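PDB 6RJ1: Mgp-operon protein 3 from Mycoplasma pneumoniae, which probably takes part in cell adhesion as an immunodominant extracellular protein of the bacterial surface, with sugars as likely ligands. Local coordinates for residues L157-Q162 and S521-S526; E701-S706 and W725-S730; T850-T855 and D927-I932. All coordinates share one frame; numbering follows the deposited sequence.

Contact 1: residues L157-Q162 and S521-S526; sequences LYKTLQ and SDSKNS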
loop_
_atom_site.group_PDB
_atom_site.type_symbol
_atom_site.label_atom_id
_atom_site.label_comp_id
_atom_site.label_asym_id
_atom_site.label_seq_id
_atom_site.Cartn_x
_atom_site.Cartn_y
_atom_site.Cartn_z
ATOM N N LEU A 157 17.758 -7.590 -12.241
ATOM C CA LEU A 157 16.765 -6.593 -11.861
ATOM C C LEU A 157 16.685 -5.525 -12.958
ATOM O O LEU A 157 15.593 -5.059 -13.278
ATOM C CB LEU A 157 17.126 -5.980 -10.502
ATOM C CG LEU A 157 16.275 -4.814 -9.958
ATOM C CD1 LEU A 157 14.783 -5.165 -9.869
ATOM C CD2 LEU A 157 16.767 -4.402 -8.607
ATOM N N TYR A 158 17.833 -5.192 -13.574
ATOM C CA TYR A 158 17.919 -4.237 -14.677
ATOM C C TYR A 158 16.978 -4.631 -15.833
ATOM O O TYR A 158 16.246 -3.778 -16.346
ATOM C CB TYR A 158 19.368 -4.082 -15.170
ATOM C CG TYR A 158 19.482 -3.082 -16.298
ATOM C CD1 TYR A 158 19.449 -1.715 -16.046
ATOM C CD2 TYR A 158 19.548 -3.500 -17.622
ATOM C CE1 TYR A 158 19.502 -0.787 -17.085
ATOM C CE2 TYR A 158 19.609 -2.582 -18.667
ATOM C CZ TYR A 158 19.563 -1.227 -18.393
ATOM O OH TYR A 158 19.592 -0.310 -19.404
ATOM N N LYS A 159 16.988 -5.920 -16.215
ATOM C CA LYS A 159 16.149 -6.450 -17.286
ATOM C C LYS A 159 14.666 -6.281 -16.975
ATOM O O LYS A 159 13.906 -5.907 -17.869
ATOM C CB LYS A 159 16.503 -7.912 -17.600
ATOM C CG LYS A 159 17.801 -8.058 -18.376
ATOM C CD LYS A 159 17.969 -9.451 -18.951
ATOM C CE LYS A 159 19.294 -9.619 -19.661
ATOM N NZ LYS A 159 20.399 -9.907 -18.707
ATOM N N THR A 160 14.270 -6.494 -15.697
ATOM C CA THR A 160 12.889 -6.333 -15.217
ATOM C C THR A 160 12.455 -4.878 -15.339
ATOM O O THR A 160 11.349 -4.614 -15.810
ATOM C CB THR A 160 12.753 -6.785 -13.743
ATOM O OG1 THR A 160 13.307 -8.086 -13.571
ATOM C CG2 THR A 160 11.295 -6.760 -13.241
ATOM N N LEU A 161 13.322 -3.942 -14.898
ATOM C CA LEU A 161 13.048 -2.512 -14.898
ATOM C C LEU A 161 12.899 -1.923 -16.292
ATOM O O LEU A 161 12.129 -0.979 -16.478
ATOM C CB LEU A 161 14.092 -1.758 -14.072
ATOM C CG LEU A 161 14.152 -2.118 -12.578
ATOM C CD1 LEU A 161 15.384 -1.539 -11.929
ATOM C CD2 LEU A 161 12.877 -1.703 -11.831
ATOM N N GLN A 162 13.576 -2.518 -17.278
ATOM C CA GLN A 162 13.503 -2.096 -18.675
ATOM C C GLN A 162 12.103 -2.295 -19.241
ATOM O O GLN A 162 11.643 -1.472 -20.036
ATOM C CB GLN A 162 14.506 -2.865 -19.534
ATOM C CG GLN A 162 15.933 -2.414 -19.367
ATOM C CD GLN A 162 16.769 -2.878 -20.526
ATOM O OE1 GLN A 162 17.048 -2.118 -21.460
ATOM N NE2 GLN A 162 17.189 -4.133 -20.483
ATOM N N SER A 521 15.272 -19.264 -21.504
ATOM C CA SER A 521 16.434 -18.417 -21.235
ATOM C C SER A 521 16.427 -17.228 -22.197
ATOM O O SER A 521 17.478 -16.787 -22.660
ATOM C CB SER A 521 17.742 -19.213 -21.283
ATOM O OG SER A 521 17.804 -20.141 -22.354
ATOM N N ASP A 522 15.216 -16.713 -22.489
ATOM C CA ASP A 522 14.997 -15.575 -23.370
ATOM C C ASP A 522 15.093 -14.307 -22.536
ATOM O O ASP A 522 14.412 -14.183 -21.513
ATOM C CB ASP A 522 13.621 -15.690 -24.053
ATOM C CG ASP A 522 13.494 -14.906 -25.346
ATOM O OD1 ASP A 522 13.754 -13.673 -25.330
ATOM O OD2 ASP A 522 13.122 -15.516 -26.374
ATOM N N SER A 523 15.954 -13.370 -22.972
ATOM C CA SER A 523 16.188 -12.091 -22.289
ATOM C C SER A 523 14.941 -11.207 -22.147
ATOM O O SER A 523 14.879 -10.410 -21.204
ATOM C CB SER A 523 17.312 -11.319 -22.968
ATOM O OG SER A 523 18.539 -11.999 -22.765
ATOM N N LYS A 524 13.952 -11.357 -23.065
ATOM C CA LYS A 524 12.712 -10.588 -23.027
ATOM C C LYS A 524 11.678 -11.129 -22.011
ATOM O O LYS A 524 10.707 -10.427 -21.705
ATOM C CB LYS A 524 12.112 -10.412 -24.423
ATOM C CG LYS A 524 12.655 -9.176 -25.111
ATOM C CD LYS A 524 11.586 -8.505 -25.976
ATOM C CE LYS A 524 11.803 -7.013 -26.112
ATOM N NZ LYS A 524 11.822 -6.268 -24.812
ATOM N N ASN A 525 11.932 -12.331 -21.439
ATOM C CA ASN A 525 11.140 -12.922 -20.363
ATOM C C ASN A 525 11.794 -12.365 -19.093
ATOM O O ASN A 525 12.477 -13.065 -18.346
ATOM C CB ASN A 525 11.191 -14.457 -20.426
ATOM C CG ASN A 525 10.334 -15.152 -19.394
ATOM O OD1 ASN A 525 9.139 -14.893 -19.261
ATOM N ND2 ASN A 525 10.930 -16.064 -18.645
ATOM N N SER A 526 11.605 -11.056 -18.899
ATOM C CA SER A 526 12.203 -10.215 -17.872
ATOM C C SER A 526 11.459 -10.141 -16.530
ATOM O O SER A 526 11.994 -9.513 -15.622
ATOM C CB SER A 526 12.413 -8.811 -18.430
ATOM O OG SER A 526 11.245 -8.326 -19.075
HETATM O O HOH W 1 9.719 -6.690 -16.550
#

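Contact 2: residues E701-S706 and W725-S730; sequences ESELKS and WTNTAS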
loop_
_atom_site.group_PDB
_atom_site.type_symbol
_atom_site.label_atom_id
_atom_site.label_comp_id
_atom_site.label_asym_id
_atom_site.label_seq_id
_atom_site.Cartn_x
_atom_site.Cartn_y
_atom_site.Cartn_z
ATOM N N GLU A 701 17.431 -4.981 14.771
ATOM C CA GLU A 701 18.623 -4.266 14.300
ATOM C C GLU A 701 19.472 -5.043 13.291
ATOM O O GLU A 701 19.946 -4.435 12.330
ATOM C CB GLU A 701 19.497 -3.782 15.467
ATOM C CG GLU A 701 18.976 -2.519 16.136
ATOM C CD GLU A 701 20.026 -1.482 16.494
ATOM O OE1 GLU A 701 20.933 -1.800 17.299
ATOM O OE2 GLU A 701 19.933 -0.343 15.979
ATOM N N SER A 702 19.674 -6.366 13.499
ATOM C CA SER A 702 20.466 -7.183 12.575
ATOM C C SER A 702 19.748 -7.360 11.225
ATOM O O SER A 702 20.406 -7.368 10.185
ATOM C CB SER A 702 20.852 -8.520 13.202
ATOM O OG SER A 702 19.847 -9.513 13.080
ATOM N N GLU A 703 18.401 -7.455 11.246
ATOM C CA GLU A 703 17.584 -7.561 10.036
ATOM C C GLU A 703 17.633 -6.230 9.275
ATOM O O GLU A 703 17.704 -6.224 8.046
ATOM C CB GLU A 703 16.134 -7.951 10.368
ATOM C CG GLU A 703 15.965 -9.395 10.814
ATOM C CD GLU A 703 14.570 -9.774 11.279
ATOM O OE1 GLU A 703 14.052 -9.114 12.209
ATOM O OE2 GLU A 703 14.002 -10.745 10.726
ATOM N N LEU A 704 17.640 -5.110 10.016
ATOM C CA LEU A 704 17.747 -3.766 9.455
ATOM C C LEU A 704 19.145 -3.526 8.897
ATOM O O LEU A 704 19.274 -2.909 7.844
ATOM C CB LEU A 704 17.407 -2.698 10.507
ATOM C CG LEU A 704 15.925 -2.507 10.835
ATOM C CD1 LEU A 704 15.750 -1.665 12.075
ATOM C CD2 LEU A 704 15.156 -1.902 9.667
ATOM N N LYS A 705 20.188 -4.048 9.583
ATOM C CA LYS A 705 21.591 -3.926 9.175
ATOM C C LYS A 705 21.840 -4.661 7.864
ATOM O O LYS A 705 22.638 -4.184 7.059
ATOM C CB LYS A 705 22.523 -4.446 10.264
ATOM C CG LYS A 705 23.944 -3.909 10.167
ATOM C CD LYS A 705 24.785 -4.452 11.288
ATOM C CE LYS A 705 26.238 -4.079 11.113
ATOM N NZ LYS A 705 27.045 -4.320 12.347
ATOM N N SER A 706 21.140 -5.801 7.639
ATOM C CA SER A 706 21.239 -6.581 6.412
ATOM C C SER A 706 20.678 -5.798 5.237
ATOM O O SER A 706 21.243 -5.866 4.150
ATOM C CB SER A 706 20.516 -7.912 6.561
ATOM O OG SER A 706 21.191 -8.710 7.519
ATOM N N TRP A 725 13.515 -11.092 6.356
ATOM C CA TRP A 725 12.747 -10.631 7.515
ATOM C C TRP A 725 11.761 -11.766 7.798
ATOM O O TRP A 725 10.749 -11.907 7.106
ATOM C CB TRP A 725 12.029 -9.290 7.221
ATOM C CG TRP A 725 12.928 -8.094 7.009
ATOM C CD1 TRP A 725 14.294 -8.058 7.074
ATOM C CD2 TRP A 725 12.505 -6.748 6.733
ATOM N NE1 TRP A 725 14.748 -6.781 6.836
ATOM C CE2 TRP A 725 13.672 -5.955 6.627
ATOM C CE3 TRP A 725 11.250 -6.133 6.561
ATOM C CZ2 TRP A 725 13.621 -4.582 6.352
ATOM C CZ3 TRP A 725 11.202 -4.780 6.277
ATOM C CH2 TRP A 725 12.374 -4.015 6.190
ATOM N N THR A 726 12.118 -12.640 8.743
ATOM C CA THR A 726 11.339 -13.840 9.063
ATOM C C THR A 726 10.190 -13.615 10.066
ATOM O O THR A 726 9.261 -14.428 10.112
ATOM C CB THR A 726 12.269 -14.967 9.518
ATOM O OG1 THR A 726 13.156 -14.459 10.507
ATOM C CG2 THR A 726 13.070 -15.559 8.362
ATOM N N ASN A 727 10.235 -12.527 10.856
ATOM C CA ASN A 727 9.177 -12.252 11.829
ATOM C C ASN A 727 8.105 -11.323 11.253
ATOM O O ASN A 727 7.791 -10.267 11.805
ATOM C CB ASN A 727 9.750 -11.767 13.156
ATOM C CG ASN A 727 10.484 -12.867 13.857
ATOM O OD1 ASN A 727 9.885 -13.840 14.314
ATOM N ND2 ASN A 727 11.797 -12.755 13.924
ATOM N N THR A 728 7.552 -11.747 10.118
ATOM C CA THR A 728 6.496 -11.049 9.399
ATOM C C THR A 728 5.399 -12.053 9.058
ATOM O O THR A 728 5.597 -13.267 9.196
ATOM C CB THR A 728 7.046 -10.347 8.127
ATOM O OG1 THR A 728 7.700 -11.303 7.306
ATOM C CG2 THR A 728 8.002 -9.189 8.435
ATOM N N ALA A 729 4.237 -11.550 8.628
ATOM C CA ALA A 729 3.099 -12.362 8.213
ATOM C C ALA A 729 2.212 -11.591 7.243
ATOM O O ALA A 729 2.329 -10.365 7.106
ATOM C CB ALA A 729 2.293 -12.805 9.421
ATOM N N SER A 730 1.341 -12.327 6.550
ATOM C CA SER A 730 0.387 -11.764 5.615
ATOM C C SER A 730 -0.996 -12.228 5.989
ATOM O O SER A 730 -1.173 -13.334 6.519
ATOM C CB SER A 730 0.725 -12.142 4.177
ATOM O OG SER A 730 0.357 -13.475 3.864
HETATM O O HOH W 2 11.393 -9.841 10.654
HETATM O O HOH W 3 12.164 -9.608 14.069
#

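Contact 3: residues T850-T855 and D927-I932; sequences TLKDVT and DDLTGI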
loop_
_atom_site.group_PDB
_atom_site.type_symbol
_atom_site.label_atom_id
_atom_site.label_comp_id
_atom_site.label_asym_id
_atom_site.label_seq_id
_atom_site.Cartn_x
_atom_site.Cartn_y
_atom_site.Cartn_z
ATOM N N THR A 850 -7.539 11.715 4.847
ATOM C CA THR A 850 -7.293 13.005 5.497
ATOM C C THR A 850 -6.580 12.917 6.855
ATOM O O THR A 850 -6.502 13.930 7.556
ATOM C CB THR A 850 -8.594 13.798 5.612
ATOM O OG1 THR A 850 -9.509 13.097 6.448
ATOM C CG2 THR A 850 -9.214 14.116 4.266
ATOM N N LEU A 851 -6.043 11.733 7.216
ATOM C CA LEU A 851 -5.346 11.549 8.486
ATOM C C LEU A 851 -4.167 12.498 8.618
ATOM O O LEU A 851 -3.272 12.501 7.771
ATOM C CB LEU A 851 -4.914 10.087 8.700
ATOM C CG LEU A 851 -4.113 9.805 9.981
ATOM C CD1 LEU A 851 -5.017 9.636 11.182
ATOM C CD2 LEU A 851 -3.261 8.602 9.813
ATOM N N LYS A 852 -4.187 13.333 9.660
ATOM C CA LYS A 852 -3.100 14.276 9.854
ATOM C C LYS A 852 -2.177 13.842 10.994
ATOM O O LYS A 852 -0.976 14.104 10.918
ATOM C CB LYS A 852 -3.614 15.726 9.982
ATOM C CG LYS A 852 -3.659 16.323 11.376
ATOM C CD LYS A 852 -2.846 17.603 11.419
ATOM C CE LYS A 852 -3.254 18.523 12.541
ATOM N NZ LYS A 852 -2.668 19.880 12.358
ATOM N N ASP A 853 -2.706 13.138 12.012
ATOM C CA ASP A 853 -1.878 12.731 13.142
ATOM C C ASP A 853 -2.341 11.470 13.868
ATOM O O ASP A 853 -3.539 11.194 13.946
ATOM C CB ASP A 853 -1.759 13.908 14.135
ATOM C CG ASP A 853 -1.007 13.585 15.405
ATOM O OD1 ASP A 853 0.244 13.437 15.339
ATOM O OD2 ASP A 853 -1.664 13.447 16.460
ATOM N N VAL A 854 -1.374 10.704 14.397
ATOM C CA VAL A 854 -1.633 9.539 15.242
ATOM C C VAL A 854 -0.789 9.703 16.497
ATOM O O VAL A 854 0.409 9.976 16.394
ATOM C CB VAL A 854 -1.413 8.145 14.605
ATOM C CG1 VAL A 854 -2.117 7.077 15.428
ATOM C CG2 VAL A 854 -1.894 8.097 13.164
ATOM N N THR A 855 -1.415 9.538 17.673
ATOM C CA THR A 855 -0.759 9.671 18.970
ATOM C C THR A 855 -1.146 8.511 19.862
ATOM O O THR A 855 -2.294 8.080 19.832
ATOM C CB THR A 855 -1.175 10.999 19.637
ATOM O OG1 THR A 855 -1.005 12.071 18.713
ATOM C CG2 THR A 855 -0.395 11.293 20.901
ATOM N N ASP A 927 -14.289 24.485 11.067
ATOM C CA ASP A 927 -13.015 25.135 11.367
ATOM C C ASP A 927 -11.756 24.413 10.913
ATOM O O ASP A 927 -11.773 23.202 10.718
ATOM C CB ASP A 927 -12.931 25.411 12.874
ATOM C CG ASP A 927 -13.745 26.596 13.354
ATOM O OD1 ASP A 927 -13.743 27.644 12.661
ATOM O OD2 ASP A 927 -14.353 26.493 14.439
ATOM N N ASP A 928 -10.651 25.165 10.778
ATOM C CA ASP A 928 -9.352 24.614 10.396
ATOM C C ASP A 928 -8.534 24.326 11.635
ATOM O O ASP A 928 -8.288 25.219 12.432
ATOM C CB ASP A 928 -8.613 25.541 9.424
ATOM C CG ASP A 928 -9.291 25.622 8.073
ATOM O OD1 ASP A 928 -9.405 24.562 7.396
ATOM O OD2 ASP A 928 -9.713 26.737 7.687
ATOM N N LEU A 929 -8.145 23.067 11.813
ATOM C CA LEU A 929 -7.416 22.611 12.983
ATOM C C LEU A 929 -5.905 22.908 12.976
ATOM O O LEU A 929 -5.200 22.534 12.034
ATOM C CB LEU A 929 -7.680 21.115 13.159
ATOM C CG LEU A 929 -6.979 20.425 14.309
ATOM C CD1 LEU A 929 -7.751 20.577 15.603
ATOM C CD2 LEU A 929 -6.778 18.988 13.989
ATOM N N THR A 930 -5.413 23.540 14.067
ATOM C CA THR A 930 -3.984 23.817 14.289
ATOM C C THR A 930 -3.355 22.563 14.932
ATOM O O THR A 930 -2.211 22.201 14.629
ATOM C CB THR A 930 -3.814 25.064 15.165
ATOM O OG1 THR A 930 -4.475 26.159 14.543
ATOM C CG2 THR A 930 -2.364 25.422 15.420
ATOM N N GLY A 931 -4.128 21.921 15.799
ATOM C CA GLY A 931 -3.736 20.711 16.500
ATOM C C GLY A 931 -4.486 20.521 17.798
ATOM O O GLY A 931 -5.315 21.347 18.183
ATOM N N ILE A 932 -4.192 19.407 18.467
ATOM C CA ILE A 932 -4.783 19.021 19.748
ATOM C C ILE A 932 -3.677 18.784 20.787
ATOM O O ILE A 932 -2.734 18.029 20.534
ATOM C CB ILE A 932 -5.744 17.796 19.590
ATOM C CG1 ILE A 932 -6.864 18.098 18.571
ATOM C CG2 ILE A 932 -6.342 17.360 20.949
ATOM C CD1 ILE A 932 -7.386 16.965 17.869
#

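Contact 1: residues L157-Q162 and S521-S526
Ser523, in a type I beta turn, and Ser526, just past it, rest against Lys159 and Thr160 of helix 157-163. The turn starts at Asp522, whose OD1 takes the backbone N-H of Lys524 on its anti lone pair and so forms an Asx turn; OD2 pairs with Lys649. Ser523 then meets the flank of Lys159: OG lies 4.0 Å from CE of Lys159, a van der Waals contact. The lysine chain runs nearly straight as far as CE and bends at its last torsion (chi4 82°), while NZ makes its salt bridge with Glu142. This turn belongs to the long loop between helix 503-511 and strand 538-546, assigned to the MgpC adhesin family, which is grouped with beta-propellers. Past Lys524, Asn525 centres an inverse gamma turn; OD1 accepts from Ile650 N of strand 650-654, and ND2 donates to Phe515 O in the same loop. Ser526 sits closest to the helix. Its O receives the hydroxyl of Thr160, OG1 to O 2.8 Å, almost straight down the C=O axis (178°), and its CB packs against O of Lys159. Ser526 OG bonds to Asp163, and a water donates to Thr160 O at 2.7 Å and weakly to that same OG.

Contact 2: residues E701-S706 and W725-S730
Trp725 sends its indole N-H to a main-chain carbonyl of a helix from an uncommon direction. NE1 lies 3.2 Å from O of Glu703, but it stands above the carbonyl plane, 69° out of it, and so misses the lone pairs. The carbonyl oxygen in turn sits at the edge of the indole, somewhat tilted from its plane, and the N-H...O angle of 146° is bent. Beside this bond, CB of Glu703 packs against CD1 of the same ring at 3.8 Å. The glutamate thus meets the tryptophan through both backbone and side chain. With CG beside its backbone N (chi1 -72°) and an extended chain beyond, Glu703 carries its carboxylate away from the ring, alongside the Trp725 backbone, to the bend at Thr726 and Asn727. There OE2 accepts a weak bond from N of Thr726 at 3.3 Å. One water donates to OE2 at 2.8 Å and accepts from N of Asn727. A second donates to OE1 at 2.7 Å and is reached weakly by ND2 of Asn727. OE1 also accepts from the backbone N of Asn700. The elements joined are the first turns of helix 701-712 and strand 723-732, which pairs antiparallel with strand 693-699 just before the helix; Trp725 also touches Val699 of that strand. Asn727 centres an inverse gamma turn where the strand is interrupted. Since the partners named here all offer hydrogens to the carboxylate, Glu703 is probably ionised, its negative charge probably offset by backbone N-H groups and bound water.

Contact 3: residues T850-T855 and D927-I932
Lys852 reaches from one strand to the other to meet Leu929 and Thr930, and the contact rests almost wholly on this one side chain. The strands run nearly parallel, with an angle of 8° between them and axes 9.3 Å apart at closest approach, yet they belong to different antiparallel sheets. Segment 850-855 pairs with strand 862-868, and segment 927-932 with strand 939-945, at the border of a four-stranded sheet.

The apolar part is a single touch: CE of Lys852 lies 3.8 Å from CD2 of Leu929, and the two side chains cross obliquely. With CG anti to the backbone N (chi1 178°), Leu929 extends toward the lysine; it also packs on Thr866 of strand 862-868, so Leu929 touches both Lys852 and Thr866 of the other sheet.

The polar part is at the lysine's end. NZ makes a weak hydrogen bond to O of Thr930 at 3.3 Å, while O of Leu929 lies farther off at 3.7 Å.

Backbone irregularity accompanies both ends. Lys852 and Asp853 face Thr866 in a classic beta bulge, and Thr930 and Gly931 form another opposite Ile943, so the lysine and its acceptor each belong to a bulge.

The ammonium group meets one main-chain carbonyl, weakly, and no carboxylate of the facing segment, though the lysine side chain also touches Glu871 of a nearby loop; this suggests a modest charge-dipole attraction added to the touch of CE on Leu929.

How the contacts relate
From the N terminus, contact 1 closes by far the longest loop: 358 residues, parts of them not modelled, separate helix 157-163 from the loop before strand 538-546. Contact 2 opens only after that and closes a short excursion of 18 residues, holding helix 701-712 to the next strand, 723-732, of the large mixed sheet. Contact 3 comes last, with 71 residues between its segments, and joins the sheet beginning with strand 851-857 to the four-stranded sheet near the C terminus. The three follow in series; none nests in or crosses another. The centres of contacts 1 and 3 lie about 45 Å apart, on opposite sides of the chain's centre.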